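Local coordinates for putative exported protein (PDB 4RAA) that is of unknown function but folds as a six-bladed beta-propeller and is probably exported from the cell, at residues I104-Y113 with Y123-C134; F197-I206 with A217-P228. All coordinates share one frame; numbering follows the deposited sequence.

Interaction 1 of 2, residues I104-Y113 with Y123-C134. With PO4 (phosphate ion), chain B.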
loop_
_atom_site.group_PDB
_atom_site.type_symbol
_atom_site.label_atom_id
_atom_site.label_comp_id
_atom_site.label_asym_id
_atom_site.label_seq_id
_atom_site.Cartn_x
_atom_site.Cartn_y
_atom_site.Cartn_z
ATOM N N ILE A 104 7.949 -5.840 8.655
ATOM C CA ILE A 104 7.041 -4.975 9.427
ATOM C C ILE A 104 7.828 -4.027 10.341
ATOM O O ILE A 104 8.464 -4.473 11.299
ATOM C CB ILE A 104 6.062 -5.811 10.295
ATOM C CG1 ILE A 104 5.191 -6.706 9.401
ATOM C CG2 ILE A 104 5.172 -4.905 11.167
ATOM C CD1 ILE A 104 4.320 -7.691 10.150
ATOM N N ASP A 105 7.724 -2.727 10.057
ATOM C CA ASP A 105 8.355 -1.668 10.835
ATOM C C ASP A 105 7.305 -1.087 11.797
ATOM O O ASP A 105 6.447 -0.304 11.372
ATOM C CB ASP A 105 8.908 -0.589 9.882
ATOM C CG ASP A 105 9.705 0.507 10.591
ATOM O OD1 ASP A 105 9.903 0.467 11.825
ATOM O OD2 ASP A 105 10.166 1.429 9.891
ATOM N N ILE A 106 7.368 -1.492 13.076
ATOM C CA ILE A 106 6.453 -0.980 14.133
ATOM C C ILE A 106 6.723 0.468 14.585
ATOM O O ILE A 106 5.870 1.080 15.221
ATOM C CB ILE A 106 6.366 -1.895 15.389
ATOM C CG1 ILE A 106 7.745 -2.109 16.079
ATOM C CG2 ILE A 106 5.719 -3.210 15.011
ATOM C CD1 ILE A 106 7.681 -2.766 17.451
ATOM N N ALA A 107 7.898 1.003 14.268
ATOM C CA ALA A 107 8.244 2.370 14.627
ATOM C C ALA A 107 7.557 3.365 13.705
ATOM O O ALA A 107 7.033 4.372 14.178
ATOM C CB ALA A 107 9.753 2.570 14.590
ATOM N N GLN A 108 7.583 3.085 12.399
ATOM C CA GLN A 108 6.998 3.963 11.373
ATOM C C GLN A 108 5.629 3.522 10.820
ATOM O O GLN A 108 5.119 4.158 9.888
ATOM C CB GLN A 108 8.022 4.181 10.251
ATOM C CG GLN A 108 9.267 4.887 10.759
ATOM C CD GLN A 108 10.253 5.254 9.671
ATOM O OE1 GLN A 108 10.586 6.427 9.505
ATOM N NE2 GLN A 108 10.727 4.258 8.926
ATOM N N ASP A 109 5.026 2.482 11.418
ATOM C CA ASP A 109 3.688 1.975 11.041
ATOM C C ASP A 109 3.551 1.667 9.556
ATOM O O ASP A 109 2.622 2.134 8.888
ATOM C CB ASP A 109 2.586 2.933 11.531
ATOM C CG ASP A 109 2.442 2.918 13.036
ATOM O OD1 ASP A 109 1.963 1.880 13.558
ATOM O OD2 ASP A 109 2.781 3.940 13.682
ATOM N N LYS A 110 4.515 0.891 9.056
ATOM C CA LYS A 110 4.537 0.469 7.654
ATOM C C LYS A 110 5.092 -0.942 7.434
ATOM O O LYS A 110 5.751 -1.510 8.300
ATOM C CB LYS A 110 5.293 1.488 6.797
ATOM C CG LYS A 110 6.706 1.810 7.261
ATOM C CD LYS A 110 7.458 2.577 6.178
ATOM C CE LYS A 110 8.870 2.939 6.620
ATOM N NZ LYS A 110 9.712 3.532 5.540
ATOM N N VAL A 111 4.779 -1.475 6.260
ATOM C CA VAL A 111 5.202 -2.786 5.781
ATOM C C VAL A 111 6.081 -2.493 4.576
ATOM O O VAL A 111 5.647 -1.761 3.687
ATOM C CB VAL A 111 3.993 -3.621 5.275
ATOM C CG1 VAL A 111 4.428 -5.028 4.883
ATOM C CG2 VAL A 111 2.910 -3.699 6.337
ATOM N N LEU A 112 7.281 -3.063 4.522
ATOM C CA LEU A 112 8.190 -2.844 3.383
ATOM C C LEU A 112 8.377 -4.155 2.641
ATOM O O LEU A 112 8.699 -5.172 3.265
ATOM C CB LEU A 112 9.533 -2.265 3.825
ATOM C CG LEU A 112 9.404 -0.977 4.658
ATOM C CD1 LEU A 112 9.430 -1.273 6.157
ATOM C CD2 LEU A 112 10.502 0.013 4.317
ATOM N N TYR A 113 8.157 -4.115 1.321
ATOM C CA TYR A 113 8.267 -5.269 0.440
ATOM C C TYR A 113 9.566 -5.167 -0.352
ATOM O O TYR A 113 9.821 -4.156 -0.994
ATOM C CB TYR A 113 7.065 -5.343 -0.512
ATOM C CG TYR A 113 5.750 -5.553 0.213
ATOM C CD1 TYR A 113 5.103 -4.490 0.862
ATOM C CD2 TYR A 113 5.154 -6.818 0.266
ATOM C CE1 TYR A 113 3.901 -4.692 1.541
ATOM C CE2 TYR A 113 3.958 -7.035 0.946
ATOM C CZ TYR A 113 3.333 -5.971 1.582
ATOM O OH TYR A 113 2.154 -6.165 2.254
ATOM N N TYR A 123 8.145 -1.929 -2.904
ATOM C CA TYR A 123 7.171 -0.905 -2.470
ATOM C C TYR A 123 6.869 -0.988 -0.986
ATOM O O TYR A 123 7.201 -1.988 -0.354
ATOM C CB TYR A 123 5.846 -1.041 -3.232
ATOM C CG TYR A 123 5.059 -2.314 -2.961
ATOM C CD1 TYR A 123 5.399 -3.521 -3.581
ATOM C CD2 TYR A 123 3.949 -2.303 -2.102
ATOM C CE1 TYR A 123 4.667 -4.683 -3.346
ATOM C CE2 TYR A 123 3.209 -3.454 -1.858
ATOM C CZ TYR A 123 3.563 -4.641 -2.479
ATOM O OH TYR A 123 2.813 -5.770 -2.223
ATOM N N GLU A 124 6.241 0.057 -0.439
ATOM C CA GLU A 124 5.860 0.089 0.987
ATOM C C GLU A 124 4.424 0.550 1.164
ATOM O O GLU A 124 3.957 1.428 0.438
ATOM C CB GLU A 124 6.807 0.969 1.832
ATOM C CG GLU A 124 6.795 2.472 1.520
ATOM C CD GLU A 124 7.771 3.297 2.355
ATOM O OE1 GLU A 124 8.535 2.744 3.173
ATOM O OE2 GLU A 124 7.781 4.532 2.176
ATOM N N ARG A 125 3.753 -0.039 2.151
ATOM C CA ARG A 125 2.370 0.288 2.512
ATOM C C ARG A 125 2.285 0.528 4.006
ATOM O O ARG A 125 3.175 0.117 4.743
ATOM C CB ARG A 125 1.453 -0.879 2.191
ATOM C CG ARG A 125 1.420 -1.271 0.738
ATOM C CD ARG A 125 0.433 -2.412 0.542
ATOM N NE ARG A 125 -0.929 -2.040 0.923
ATOM C CZ ARG A 125 -1.933 -2.883 1.136
ATOM N NH1 ARG A 125 -1.773 -4.203 1.029
ATOM N NH2 ARG A 125 -3.122 -2.400 1.494
ATOM N N ARG A 126 1.199 1.154 4.451
ATOM C CA ARG A 126 0.986 1.382 5.881
ATOM C C ARG A 126 0.362 0.151 6.501
ATOM O O ARG A 126 -0.411 -0.559 5.844
ATOM C CB ARG A 126 0.068 2.567 6.138
ATOM C CG ARG A 126 0.658 3.874 5.683
ATOM C CD ARG A 126 -0.320 5.009 5.861
ATOM N NE ARG A 126 -1.537 4.846 5.066
ATOM C CZ ARG A 126 -2.549 5.713 5.041
ATOM N NH1 ARG A 126 -2.513 6.840 5.761
ATOM N NH2 ARG A 126 -3.615 5.454 4.274
ATOM N N LEU A 127 0.700 -0.089 7.771
ATOM C CA LEU A 127 0.105 -1.167 8.531
ATOM C C LEU A 127 -1.363 -0.831 8.649
ATOM O O LEU A 127 -1.696 0.325 8.894
ATOM C CB LEU A 127 0.660 -1.265 9.951
ATOM C CG LEU A 127 2.106 -1.663 10.230
ATOM C CD1 LEU A 127 2.335 -1.569 11.730
ATOM C CD2 LEU A 127 2.444 -3.063 9.722
ATOM N N PRO A 128 -2.239 -1.828 8.463
ATOM C CA PRO A 128 -3.675 -1.568 8.561
ATOM C C PRO A 128 -4.195 -1.252 9.985
ATOM O O PRO A 128 -5.269 -0.650 10.130
ATOM C CB PRO A 128 -4.285 -2.869 8.036
ATOM C CG PRO A 128 -3.270 -3.915 8.370
ATOM C CD PRO A 128 -1.946 -3.259 8.239
ATOM N N PHE A 129 -3.434 -1.661 11.003
ATOM C CA PHE A 129 -3.792 -1.504 12.421
ATOM C C PHE A 129 -2.565 -1.794 13.297
ATOM O O PHE A 129 -1.504 -2.120 12.764
ATOM C CB PHE A 129 -4.970 -2.450 12.764
ATOM C CG PHE A 129 -4.888 -3.805 12.095
ATOM C CD1 PHE A 129 -3.953 -4.760 12.508
ATOM C CD2 PHE A 129 -5.761 -4.135 11.053
ATOM C CE1 PHE A 129 -3.872 -6.004 11.891
ATOM C CE2 PHE A 129 -5.696 -5.390 10.434
ATOM C CZ PHE A 129 -4.738 -6.321 10.852
ATOM N N SER A 130 -2.701 -1.687 14.620
ATOM C CA SER A 130 -1.581 -1.986 15.535
ATOM C C SER A 130 -1.285 -3.496 15.528
ATOM O O SER A 130 -2.125 -4.303 15.941
ATOM C CB SER A 130 -1.871 -1.513 16.953
ATOM O OG SER A 130 -0.774 -1.786 17.814
ATOM N N THR A 131 -0.101 -3.853 15.035
ATOM C CA THR A 131 0.326 -5.249 14.884
ATOM C C THR A 131 1.859 -5.336 14.786
ATOM O O THR A 131 2.503 -4.363 14.403
ATOM C CB THR A 131 -0.335 -5.882 13.637
ATOM O OG1 THR A 131 0.036 -7.252 13.533
ATOM C CG2 THR A 131 0.062 -5.164 12.338
ATOM N N SER A 132 2.426 -6.486 15.162
ATOM C CA SER A 132 3.896 -6.722 15.129
ATOM C C SER A 132 4.381 -7.887 14.251
ATOM O O SER A 132 5.535 -7.908 13.836
ATOM C CB SER A 132 4.417 -6.969 16.556
ATOM O OG SER A 132 3.935 -8.188 17.102
ATOM N N CYS A 133 3.500 -8.821 13.935
ATOM C CA CYS A 133 3.896 -10.059 13.291
ATOM C C CYS A 133 2.782 -10.578 12.373
ATOM O O CYS A 133 1.605 -10.447 12.718
ATOM C CB CYS A 133 4.271 -11.000 14.443
ATOM S SG CYS A 133 3.739 -12.695 14.337
ATOM N N CYS A 134 3.175 -11.132 11.212
ATOM C CA CYS A 134 2.253 -11.629 10.174
ATOM C C CYS A 134 2.789 -12.850 9.414
ATOM O O CYS A 134 3.996 -13.052 9.345
ATOM C CB CYS A 134 1.967 -10.498 9.165
ATOM S SG CYS A 134 0.945 -10.899 7.713
HETATM P P PO4 B . -2.477 1.194 2.474
HETATM O O1 PO4 B . -2.220 0.800 3.910
HETATM O O2 PO4 B . -2.989 2.619 2.406
HETATM O O3 PO4 B . -1.204 1.099 1.667
HETATM O O4 PO4 B . -3.486 0.227 1.900
#
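Lys110 NZ is gripped twice, by Glu124 OE1 in a 2.8 Å salt bridge and by the backbone O of Glu85. The two charged residues reach over one face of a beta hairpin, the outer edge of a propeller blade, and the ammonium meets the carboxylate on its syn side. Underneath, Val111 pairs with Arg125 through two backbone bonds, Val111 N to Arg125 O at 2.7 Å and Arg125 N to Val111 O at 3.0 Å. The other face carries an offset stack, with the Tyr113 and Tyr123 rings 6° from parallel and their centroids 4.3 Å apart; Tyr123 OH hangs over the centre of the Tyr113 ring. Tyr123 also stacks on Tyr123 of the second subunit. Arg125, bent at chi3 (61°), presents the edge of its guanidinium to a phosphate, probably from the crystallisation liquor: NH2 donates to O4 at 2.7 Å and NE to O3 at 3.2 Å. Arg125 of the second subunit binds the same ion. Past the hairpin the chain turns inward to start the next blade, and there Leu127 CD2 touches both Val111 CG2 (3.5 Å) and Ile104 CG2 (3.6 Å), crossing both side chains at about a right angle.

Interaction 2 of 2, residues F197-I206 with A217-P228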
loop_
_atom_site.group_PDB
_atom_site.type_symbol
_atom_site.label_atom_id
_atom_site.label_comp_id
_atom_site.label_asym_id
_atom_site.label_seq_id
_atom_site.Cartn_x
_atom_site.Cartn_y
_atom_site.Cartn_z
ATOM N N PHE A 197 0.110 -21.907 12.627
ATOM C CA PHE A 197 -0.291 -22.107 14.013
ATOM C C PHE A 197 -0.100 -20.822 14.797
ATOM O O PHE A 197 0.694 -19.972 14.401
ATOM C CB PHE A 197 0.518 -23.244 14.619
ATOM C CG PHE A 197 0.305 -24.554 13.928
ATOM C CD1 PHE A 197 0.987 -24.850 12.748
ATOM C CD2 PHE A 197 -0.588 -25.491 14.440
ATOM C CE1 PHE A 197 0.781 -26.057 12.090
ATOM C CE2 PHE A 197 -0.799 -26.703 13.785
ATOM C CZ PHE A 197 -0.113 -26.988 12.610
ATOM N N ALA A 198 -0.838 -20.688 15.896
ATOM C CA ALA A 198 -0.788 -19.487 16.745
ATOM C C ALA A 198 -1.080 -19.809 18.212
ATOM O O ALA A 198 -1.673 -20.854 18.509
ATOM C CB ALA A 198 -1.755 -18.430 16.220
ATOM N N TYR A 199 -0.648 -18.922 19.114
ATOM C CA TYR A 199 -0.864 -19.097 20.561
ATOM C C TYR A 199 -0.750 -17.800 21.361
ATOM O O TYR A 199 -0.113 -16.843 20.912
ATOM C CB TYR A 199 0.094 -20.150 21.127
ATOM C CG TYR A 199 1.559 -19.822 20.984
ATOM C CD1 TYR A 199 2.267 -20.162 19.831
ATOM C CD2 TYR A 199 2.251 -19.177 22.016
ATOM C CE1 TYR A 199 3.623 -19.857 19.707
ATOM C CE2 TYR A 199 3.606 -18.865 21.905
ATOM C CZ TYR A 199 4.288 -19.209 20.753
ATOM O OH TYR A 199 5.616 -18.901 20.663
ATOM N N THR A 200 -1.342 -17.810 22.560
ATOM C CA THR A 200 -1.418 -16.637 23.443
ATOM C C THR A 200 -0.727 -16.883 24.783
ATOM O O THR A 200 -0.528 -18.040 25.167
ATOM C CB THR A 200 -2.882 -16.246 23.696
ATOM O OG1 THR A 200 -3.547 -17.291 24.403
ATOM C CG2 THR A 200 -3.608 -15.977 22.382
ATOM N N PRO A 201 -0.378 -15.799 25.514
ATOM C CA PRO A 201 0.334 -16.026 26.780
ATOM C C PRO A 201 -0.448 -16.655 27.925
ATOM O O PRO A 201 0.208 -17.158 28.838
ATOM C CB PRO A 201 0.823 -14.621 27.187
ATOM C CG PRO A 201 0.461 -13.705 26.066
ATOM C CD PRO A 201 -0.640 -14.362 25.302
ATOM N N PHE A 202 -1.792 -16.644 27.882
ATOM C CA PHE A 202 -2.636 -17.148 28.997
ATOM C C PHE A 202 -3.558 -18.296 28.590
ATOM O O PHE A 202 -4.677 -18.426 29.100
ATOM C CB PHE A 202 -3.440 -15.990 29.619
ATOM C CG PHE A 202 -2.629 -14.739 29.819
ATOM C CD1 PHE A 202 -1.487 -14.764 30.606
ATOM C CD2 PHE A 202 -2.991 -13.538 29.208
ATOM C CE1 PHE A 202 -0.713 -13.617 30.785
ATOM C CE2 PHE A 202 -2.226 -12.389 29.384
ATOM C CZ PHE A 202 -1.085 -12.427 30.174
ATOM N N ASP A 203 -3.053 -19.151 27.705
ATOM C CA ASP A 203 -3.787 -20.321 27.201
ATOM C C ASP A 203 -2.759 -21.318 26.647
ATOM O O ASP A 203 -2.263 -21.142 25.528
ATOM C CB ASP A 203 -4.805 -19.879 26.127
ATOM C CG ASP A 203 -5.593 -21.031 25.510
ATOM O OD1 ASP A 203 -5.497 -22.188 25.958
ATOM O OD2 ASP A 203 -6.322 -20.757 24.539
ATOM N N LEU A 204 -2.460 -22.360 27.425
ATOM C CA LEU A 204 -1.479 -23.387 27.039
ATOM C C LEU A 204 -2.053 -24.307 25.969
ATOM O O LEU A 204 -2.289 -25.496 26.201
ATOM C CB LEU A 204 -1.018 -24.190 28.260
ATOM C CG LEU A 204 -0.231 -23.402 29.298
ATOM C CD1 LEU A 204 -0.045 -24.244 30.558
ATOM C CD2 LEU A 204 1.111 -22.924 28.739
ATOM N N THR A 205 -2.261 -23.725 24.789
ATOM C CA THR A 205 -2.844 -24.403 23.641
ATOM C C THR A 205 -2.302 -23.765 22.367
ATOM O O THR A 205 -2.210 -22.539 22.283
ATOM C CB THR A 205 -4.390 -24.305 23.632
ATOM O OG1 THR A 205 -4.924 -24.763 24.880
ATOM C CG2 THR A 205 -4.998 -25.144 22.494
ATOM N N ILE A 206 -1.915 -24.602 21.410
ATOM C CA ILE A 206 -1.479 -24.157 20.086
ATOM C C ILE A 206 -2.619 -24.497 19.141
ATOM O O ILE A 206 -3.044 -25.658 19.077
ATOM C CB ILE A 206 -0.157 -24.815 19.662
ATOM C CG1 ILE A 206 0.951 -24.201 20.512
ATOM C CG2 ILE A 206 0.124 -24.579 18.173
ATOM C CD1 ILE A 206 2.289 -24.860 20.379
ATOM N N ALA A 217 -4.253 -27.928 18.131
ATOM C CA ALA A 217 -3.280 -28.936 17.674
ATOM C C ALA A 217 -2.440 -29.543 18.823
ATOM O O ALA A 217 -2.074 -30.714 18.757
ATOM C CB ALA A 217 -2.371 -28.330 16.619
ATOM N N HIS A 218 -2.092 -28.744 19.829
ATOM C CA HIS A 218 -1.362 -29.227 21.022
ATOM C C HIS A 218 -1.836 -28.461 22.246
ATOM O O HIS A 218 -2.169 -27.290 22.129
ATOM C CB HIS A 218 0.167 -29.002 20.918
ATOM C CG HIS A 218 0.783 -29.462 19.631
ATOM N ND1 HIS A 218 1.164 -30.766 19.407
ATOM C CD2 HIS A 218 1.090 -28.783 18.501
ATOM C CE1 HIS A 218 1.674 -30.873 18.193
ATOM N NE2 HIS A 218 1.642 -29.683 17.623
ATOM N N SER A 219 -1.891 -29.127 23.397
ATOM C CA SER A 219 -2.164 -28.465 24.684
ATOM C C SER A 219 -1.087 -28.912 25.688
ATOM O O SER A 219 -0.610 -30.050 25.627
ATOM C CB SER A 219 -3.583 -28.718 25.197
ATOM O OG SER A 219 -3.795 -30.079 25.510
ATOM N N PHE A 220 -0.694 -28.007 26.582
ATOM C CA PHE A 220 0.364 -28.281 27.553
ATOM C C PHE A 220 -0.102 -28.191 28.997
ATOM O O PHE A 220 -1.081 -27.527 29.323
ATOM C CB PHE A 220 1.522 -27.304 27.369
ATOM C CG PHE A 220 1.959 -27.140 25.944
ATOM C CD1 PHE A 220 2.694 -28.143 25.316
ATOM C CD2 PHE A 220 1.641 -25.980 25.221
ATOM C CE1 PHE A 220 3.108 -28.006 23.992
ATOM C CE2 PHE A 220 2.048 -25.837 23.892
ATOM C CZ PHE A 220 2.786 -26.858 23.278
ATOM N N SER A 221 0.614 -28.915 29.843
ATOM C CA SER A 221 0.453 -28.874 31.290
ATOM C C SER A 221 1.861 -29.111 31.838
ATOM O O SER A 221 2.622 -29.909 31.270
ATOM C CB SER A 221 -0.533 -29.930 31.796
ATOM O OG SER A 221 -0.050 -31.235 31.545
ATOM N N PHE A 222 2.209 -28.387 32.897
ATOM C CA PHE A 222 3.513 -28.488 33.543
ATOM C C PHE A 222 3.261 -28.833 34.994
ATOM O O PHE A 222 2.329 -28.306 35.589
ATOM C CB PHE A 222 4.259 -27.159 33.408
ATOM C CG PHE A 222 4.516 -26.752 31.977
ATOM C CD1 PHE A 222 3.527 -26.083 31.235
ATOM C CD2 PHE A 222 5.736 -27.038 31.360
ATOM C CE1 PHE A 222 3.751 -25.707 29.905
ATOM C CE2 PHE A 222 5.969 -26.661 30.038
ATOM C CZ PHE A 222 4.971 -26.003 29.302
ATOM N N GLU A 223 4.069 -29.732 35.553
ATOM C CA GLU A 223 3.917 -30.152 36.949
ATOM C C GLU A 223 4.225 -28.961 37.871
ATOM O O GLU A 223 5.192 -28.221 37.640
ATOM C CB GLU A 223 4.831 -31.355 37.273
ATOM C CG GLU A 223 4.692 -31.927 38.692
ATOM C CD GLU A 223 5.727 -32.990 39.058
ATOM O OE1 GLU A 223 6.854 -32.987 38.514
ATOM O OE2 GLU A 223 5.415 -33.826 39.933
ATOM N N GLY A 224 3.369 -28.767 38.877
ATOM C CA GLY A 224 3.540 -27.715 39.887
ATOM C C GLY A 224 3.415 -26.265 39.446
ATOM O O GLY A 224 3.848 -25.370 40.162
ATOM N N THR A 225 2.827 -26.029 38.277
ATOM C CA THR A 225 2.635 -24.674 37.757
ATOM C C THR A 225 1.604 -24.656 36.647
ATOM O O THR A 225 1.201 -25.694 36.142
ATOM C CB THR A 225 3.941 -24.037 37.233
ATOM O OG1 THR A 225 3.703 -22.657 36.921
ATOM C CG2 THR A 225 4.482 -24.754 35.987
ATOM N N ASP A 226 1.193 -23.453 36.280
ATOM C CA ASP A 226 0.197 -23.256 35.244
ATOM C C ASP A 226 0.263 -21.800 34.776
ATOM O O ASP A 226 1.049 -21.010 35.302
ATOM C CB ASP A 226 -1.198 -23.576 35.841
ATOM C CG ASP A 226 -2.264 -23.886 34.790
ATOM O OD1 ASP A 226 -1.972 -23.962 33.586
ATOM O OD2 ASP A 226 -3.427 -24.066 35.186
ATOM N N ILE A 227 -0.495 -21.482 33.734
ATOM C CA ILE A 227 -0.703 -20.091 33.312
ATOM C C ILE A 227 -1.496 -19.334 34.397
ATOM O O ILE A 227 -2.265 -19.954 35.143
ATOM C CB ILE A 227 -1.518 -19.950 31.995
ATOM C CG1 ILE A 227 -2.707 -20.951 31.969
ATOM C CG2 ILE A 227 -0.600 -20.144 30.805
ATOM C CD1 ILE A 227 -3.891 -20.564 31.128
ATOM N N PRO A 228 -1.339 -17.997 34.473
ATOM C CA PRO A 228 -2.117 -17.202 35.441
ATOM C C PRO A 228 -3.615 -17.216 35.155
ATOM O O PRO A 228 -4.001 -17.280 33.986
ATOM C CB PRO A 228 -1.580 -15.782 35.236
ATOM C CG PRO A 228 -0.275 -15.978 34.578
ATOM C CD PRO A 228 -0.457 -17.131 33.675
#
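The Phe220 ring presents its edge to Ile206, whose CD1 lies near the ring plane, 3.6 Å from CZ. Phe222, further along the same strand, likewise turns an edge to Leu204, CE1 to CD2 at 4.0 Å, and stacks on Phe13. Phe202 has Pro201 CB over the centre of one face and Pro228 CD at its edge, while the rim of Phe197 meets Ala217 CB through CE2. The rings thus touch the aliphatic chains rim-on across this contact. Leu204 fills the middle: with CG anti to its own carbonyl carbon (chi1 -66°), it slides past Ile227 in the opposite direction, CG to Ile227 CG2 at 3.6 Å, and also brings CD1 to Asp226 OD1. After the type II turn at Phe222-Thr225 the chain doubles back, setting Ile227 and Pro228 beside the Thr200-Asp203 turn. The backbone is zipped by Ile206 N to His218 O (2.8 Å) and Phe220 N to Leu204 O (3.0 Å), the latter donor standing well above the carbonyl plane. On the face bearing Thr205 and Ser219, Thr205 OG1 donates to Asp203 OD1 at 2.8 Å, and Tyr207 OH bonds the other carboxylate oxygen, so both ends of that carboxylate are tied. At the far end Ile206 O takes Ala217 N at 2.7 Å and, weakly, His218 N. Two successive residues facing one makes this a classic beta bulge, here set in the antiparallel hairpin formed by the third and fourth strands of a propeller blade, with strand 10-13 added in parallel outside it.

In the fold
Both contacts join the third and fourth strands of a propeller blade and the chain leaving the fourth, in different blades; the centres of the two contacts are about 29 Å apart and no atoms touch. Interaction 1 is the more buried, although its edge strand faces the second subunit. That position matches its chemistry: arginines meet a phosphate held by both copies, and Arg126 reaches Asp167 of the second subunit. Interaction 2 is partly buried and touches no other chain; strand 10-13 flanks its outer strand instead, and aromatic rings with aliphatic chains dominate. The exits differ too, since 127-134 leads inward to the next blade, whereas 223-228 doubles back beside the turn that opens strand 203-210, before helix 230-237.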